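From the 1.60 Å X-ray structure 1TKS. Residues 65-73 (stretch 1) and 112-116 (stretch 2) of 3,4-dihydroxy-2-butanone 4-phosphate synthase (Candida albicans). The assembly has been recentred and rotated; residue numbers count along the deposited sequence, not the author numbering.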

ATOM      1  N   GLU B  65     -23.456  -3.083   2.476  1.00 12.96           N
ATOM      2  CA  GLU B  65     -24.200  -4.330   2.532  1.00 12.95           C
ATOM      3  C   GLU B  65     -23.309  -5.523   2.197  1.00 13.40           C
ATOM      4  O   GLU B  65     -23.393  -6.567   2.847  1.00 13.39           O
ATOM      5  CB  GLU B  65     -25.408  -4.285   1.589  1.00 14.38           C
ATOM      6  CG  GLU B  65     -26.610  -5.034   2.148  1.00 15.04           C
ATOM      7  CD  GLU B  65     -27.822  -5.016   1.237  1.00 14.82           C
ATOM      8  OE1 GLU B  65     -28.105  -3.968   0.618  1.00 14.04           O
ATOM      9  OE2 GLU B  65     -28.507  -6.059   1.158  1.00 16.94           O
ATOM     10  N   ARG B  66     -22.451  -5.366   1.191  1.00 12.09           N
ATOM     11  CA  ARG B  66     -21.546  -6.438   0.793  1.00 13.16           C
ATOM     12  C   ARG B  66     -20.478  -6.676   1.855  1.00 13.17           C
ATOM     13  O   ARG B  66     -20.191  -7.819   2.201  1.00 13.36           O
ATOM     14  CB  ARG B  66     -20.880  -6.109  -0.547  1.00 16.77           C
ATOM     15  CG  ARG B  66     -19.852  -7.146  -0.991  1.00 18.88           C
ATOM     16  CD  ARG B  66     -20.477  -8.530  -1.125  1.00 20.27           C
ATOM     17  NE  ARG B  66     -21.296  -8.665  -2.328  1.00 23.25           N
ATOM     18  CZ  ARG B  66     -20.806  -8.807  -3.556  1.00 24.13           C
ATOM     19  NH1 ARG B  66     -21.624  -8.923  -4.593  1.00 24.99           N
ATOM     20  NH2 ARG B  66     -19.494  -8.840  -3.750  1.00 26.24           N
ATOM     21  N   ALA B  67     -19.887  -5.601   2.367  1.00 11.67           N
ATOM     22  CA  ALA B  67     -18.863  -5.729   3.396  1.00 12.52           C
ATOM     23  C   ALA B  67     -19.446  -6.469   4.602  1.00 12.76           C
ATOM     24  O   ALA B  67     -18.768  -7.288   5.220  1.00 13.21           O
ATOM     25  CB  ALA B  67     -18.350  -4.349   3.812  1.00 11.99           C
ATOM     26  N   ASN B  68     -20.707  -6.186   4.926  1.00 13.20           N
ATOM     27  CA  ASN B  68     -21.362  -6.847   6.051  1.00 13.92           C
ATOM     28  C   ASN B  68     -21.532  -8.342   5.782  1.00 13.93           C
ATOM     29  O   ASN B  68     -21.324  -9.171   6.673  1.00 13.71           O
ATOM     30  CB  ASN B  68     -22.735  -6.220   6.339  1.00 14.97           C
ATOM     31  CG  ASN B  68     -22.630  -4.826   6.946  1.00 16.77           C
ATOM     32  OD1 ASN B  68     -21.633  -4.485   7.582  1.00 17.77           O
ATOM     33  ND2 ASN B  68     -23.674  -4.024   6.768  1.00 17.82           N
ATOM     34  N   GLN B  69     -21.905  -8.688   4.553  1.00 14.82           N
ATOM     35  CA  GLN B  69     -22.099 -10.090   4.186  1.00 15.53           C
ATOM     36  C   GLN B  69     -20.797 -10.873   4.310  1.00 14.79           C
ATOM     37  O   GLN B  69     -20.791 -12.022   4.756  1.00 15.60           O
ATOM     38  CB  GLN B  69     -22.628 -10.202   2.750  1.00 17.74           C
ATOM     39  CG  GLN B  69     -22.943 -11.630   2.326  1.00 22.30           C
ATOM     40  CD  GLN B  69     -23.549 -11.718   0.936  1.00 26.12           C
ATOM     41  OE1 GLN B  69     -22.872 -11.487  -0.067  1.00 29.25           O
ATOM     42  NE2 GLN B  69     -24.836 -12.046   0.870  1.00 28.04           N
ATOM     43  N   LEU B  70     -19.693 -10.241   3.921  1.00 13.65           N
ATOM     44  CA  LEU B  70     -18.381 -10.874   3.981  1.00 13.51           C
ATOM     45  C   LEU B  70     -17.734 -10.750   5.356  1.00 14.04           C
ATOM     46  O   LEU B  70     -16.621 -11.229   5.565  1.00 13.81           O
ATOM     47  CB  LEU B  70     -17.458 -10.261   2.924  1.00 14.73           C
ATOM     48  CG  LEU B  70     -17.851 -10.503   1.463  1.00 14.52           C
ATOM     49  CD1 LEU B  70     -16.909  -9.741   0.544  1.00 15.55           C
ATOM     50  CD2 LEU B  70     -17.807 -11.996   1.164  1.00 17.63           C
ATOM     51  N   GLU B  71     -18.441 -10.116   6.288  1.00 14.04           N
ATOM     52  CA  GLU B  71     -17.947  -9.912   7.645  1.00 16.03           C
ATOM     53  C   GLU B  71     -16.662  -9.094   7.666  1.00 15.91           C
ATOM     54  O   GLU B  71     -15.668  -9.483   8.279  1.00 17.00           O
ATOM     55  CB  GLU B  71     -17.726 -11.254   8.350  1.00 17.24           C
ATOM     56  CG  GLU B  71     -19.003 -12.055   8.550  1.00 19.95           C
ATOM     57  CD  GLU B  71     -18.785 -13.322   9.359  1.00 22.01           C
ATOM     58  OE1 GLU B  71     -19.764 -14.066   9.564  1.00 24.34           O
ATOM     59  OE2 GLU B  71     -17.637 -13.568   9.786  1.00 23.80           O
ATOM     60  N   LEU B  72     -16.697  -7.959   6.978  1.00 14.78           N
ATOM     61  CA  LEU B  72     -15.564  -7.047   6.914  1.00 14.66           C
ATOM     62  C   LEU B  72     -15.984  -5.755   7.613  1.00 15.48           C
ATOM     63  O   LEU B  72     -16.347  -4.771   6.968  1.00 15.71           O
ATOM     64  CB  LEU B  72     -15.192  -6.766   5.453  1.00 13.50           C
ATOM     65  CG  LEU B  72     -14.625  -7.947   4.657  1.00 12.43           C
ATOM     66  CD1 LEU B  72     -14.456  -7.552   3.191  1.00 11.99           C
ATOM     67  CD2 LEU B  72     -13.289  -8.374   5.255  1.00 13.93           C
ATOM     68  N   PRO B  73     -15.954  -5.751   8.955  1.00 16.85           N
ATOM     69  CA  PRO B  73     -16.342  -4.568   9.725  1.00 17.44           C
ATOM     70  C   PRO B  73     -15.311  -3.448   9.671  1.00 16.81           C
ATOM     71  O   PRO B  73     -14.153  -3.670   9.313  1.00 16.86           O
ATOM     72  CB  PRO B  73     -16.517  -5.124  11.135  1.00 17.68           C
ATOM     73  CG  PRO B  73     -15.458  -6.174  11.199  1.00 18.12           C
ATOM     74  CD  PRO B  73     -15.598  -6.866   9.851  1.00 18.32           C
TER
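Stretch 2 112-116: SLANP

Stretch 2, Ser-112 to Pro-116, carries the end of a helix that begins earlier in the chain, and it packs against the side of stretch 1 where another helix also finishes. Residues 112-114 are helical. Asn-115 is the first to leave helical phi/psi (-60/119), and a weak backbone hydrogen bond runs from Asn-115 N to Ser-112 O at 3.3 Å. Pro-116 follows with phi/psi of -59/-24 and a C-gamma exo ring. In stretch 1 the helix runs through Gln-69 and closes in a Schellman motif: Glu-71 adopts positive phi (61/51), while Leu-72 N bonds back to Ala-67 O at 2.8 Å and Glu-71 N to Asn-68 O at 3.1 Å. On either side of Glu-71 in sequence, Leu-70 and Leu-72 both have CA-to-CB bonds toward stretch 2. The backbones come nearest at Leu-70 and Leu-113, whose CA atoms are 8.0 Å apart, a spacing bridged by side chains. The chains run in broadly opposite senses: Leu-113 meets Leu-70 and Leu-72, while Pro-116, further along, lies by the earlier Arg-66, which also reaches Leu-113 and Ala-114. Together the two stretches bury 258 Å², counting both sides.

The polar contacts centre on Arg-66, whose side chain (chi1 t, chi2 p, chi3 p) reaches the carbonyls at the end of the opposing helix. Its NH2 donates to Ala-114 O at 3.0 Å, with an N-H...acceptor angle of 154°. The approach of Arg-66 NH2 to Leu-113 O is shorter, 2.8 Å, but the angle of 123° makes this a weak hydrogen bond. Both oxygens lie at the edge of the guanidinium, near its plane, where the N-H groups point. One nitrogen, NH2, thus serves two successive carbonyls at the helix end, where backbone carbonyls commonly lack the next turn's amides. Arg-66 NH1 is hydrogen-bonded elsewhere in the structure. Pro-116 lies over one face of the guanidinium, with its CA 4.3 Å from Arg-66 NH1, so the same group meets carbonyl oxygens at its edge and a proline across its face.

The apolar contacts gather on Leu-113. Its CA-to-CB bond points sideways, but the end of its side chain (chi1 m, chi2 t) comes nearer to stretch 1. Leu-113 CD2 lies 3.6 Å from Leu-72 CD1 and 3.8 Å from Leu-70 CD1, so one methyl group touches both leucines that flank the exposed Glu-71. Leu-70 and Leu-72 share the m, t rotamer. Leu-70 CD1 also comes within 3.8 Å of Leu-113 O, the carbonyl that receives the weak bond from Arg-66, and so joins the apolar patch to the polar one.

A single water completes the contact beyond the arginine. It donates to Gln-69 OE1 at 3.2 Å and to Pro-116 O at 2.8 Å, linking two acceptors that could not hydrogen-bond to each other directly. Ala-114, whose CA-to-CB bond points away from stretch 1, takes part in the hydrogen bonding through its backbone carbonyl.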

ATOM      1  N   SER B 112     -12.255 -11.772  -5.730  1.00  8.70           N
ATOM      2  CA  SER B 112     -13.003 -12.568  -4.766  1.00  9.62           C
ATOM      3  C   SER B 112     -13.948 -11.712  -3.931  1.00  9.67           C
ATOM      4  O   SER B 112     -15.036 -12.157  -3.561  1.00  9.96           O
ATOM      5  CB  SER B 112     -12.035 -13.337  -3.865  1.00  9.53           C
ATOM      6  OG  SER B 112     -11.250 -14.237  -4.634  1.00 10.68           O
ATOM      7  N   LEU B 113     -13.549 -10.482  -3.628  1.00 10.16           N
ATOM      8  CA  LEU B 113     -14.434  -9.625  -2.851  1.00  9.59           C
ATOM      9  C   LEU B 113     -15.659  -9.269  -3.683  1.00  9.53           C
ATOM     10  O   LEU B 113     -16.737  -9.025  -3.144  1.00  9.66           O
ATOM     11  CB  LEU B 113     -13.700  -8.358  -2.400  1.00  8.46           C
ATOM     12  CG  LEU B 113     -12.628  -8.598  -1.328  1.00  8.81           C
ATOM     13  CD1 LEU B 113     -11.673  -7.419  -1.266  1.00  9.82           C
ATOM     14  CD2 LEU B 113     -13.295  -8.832   0.024  1.00  9.11           C
ATOM     15  N   ALA B 114     -15.504  -9.252  -5.004  1.00  9.94           N
ATOM     16  CA  ALA B 114     -16.632  -8.924  -5.869  1.00  8.61           C
ATOM     17  C   ALA B 114     -17.520 -10.142  -6.148  1.00 10.37           C
ATOM     18  O   ALA B 114     -18.723  -9.999  -6.351  1.00 11.45           O
ATOM     19  CB  ALA B 114     -16.132  -8.332  -7.183  1.00  9.65           C
ATOM     20  N   ASN B 115     -16.925 -11.333  -6.144  1.00 10.96           N
ATOM     21  CA  ASN B 115     -17.657 -12.572  -6.427  1.00 13.19           C
ATOM     22  C   ASN B 115     -18.804 -12.839  -5.452  1.00 13.20           C
ATOM     23  O   ASN B 115     -18.587 -12.997  -4.254  1.00 13.71           O
ATOM     24  CB  ASN B 115     -16.695 -13.764  -6.414  1.00 13.74           C
ATOM     25  CG  ASN B 115     -17.267 -14.982  -7.114  1.00 14.46           C
ATOM     26  OD1 ASN B 115     -18.425 -15.347  -6.908  1.00 16.07           O
ATOM     27  ND2 ASN B 115     -16.451 -15.625  -7.942  1.00 17.77           N
ATOM     28  N   PRO B 116     -20.045 -12.907  -5.964  1.00 15.01           N
ATOM     29  CA  PRO B 116     -21.239 -13.155  -5.147  1.00 16.99           C
ATOM     30  C   PRO B 116     -21.208 -14.469  -4.376  1.00 17.42           C
ATOM     31  O   PRO B 116     -21.890 -14.615  -3.364  1.00 17.63           O
ATOM     32  CB  PRO B 116     -22.376 -13.138  -6.168  1.00 17.08           C
ATOM     33  CG  PRO B 116     -21.856 -12.285  -7.262  1.00 18.88           C
ATOM     34  CD  PRO B 116     -20.415 -12.713  -7.375  1.00 16.05           C
TER
HETATM   35  O   HOH W   1     -23.995 -12.856  -2.721  1.00 38.38           O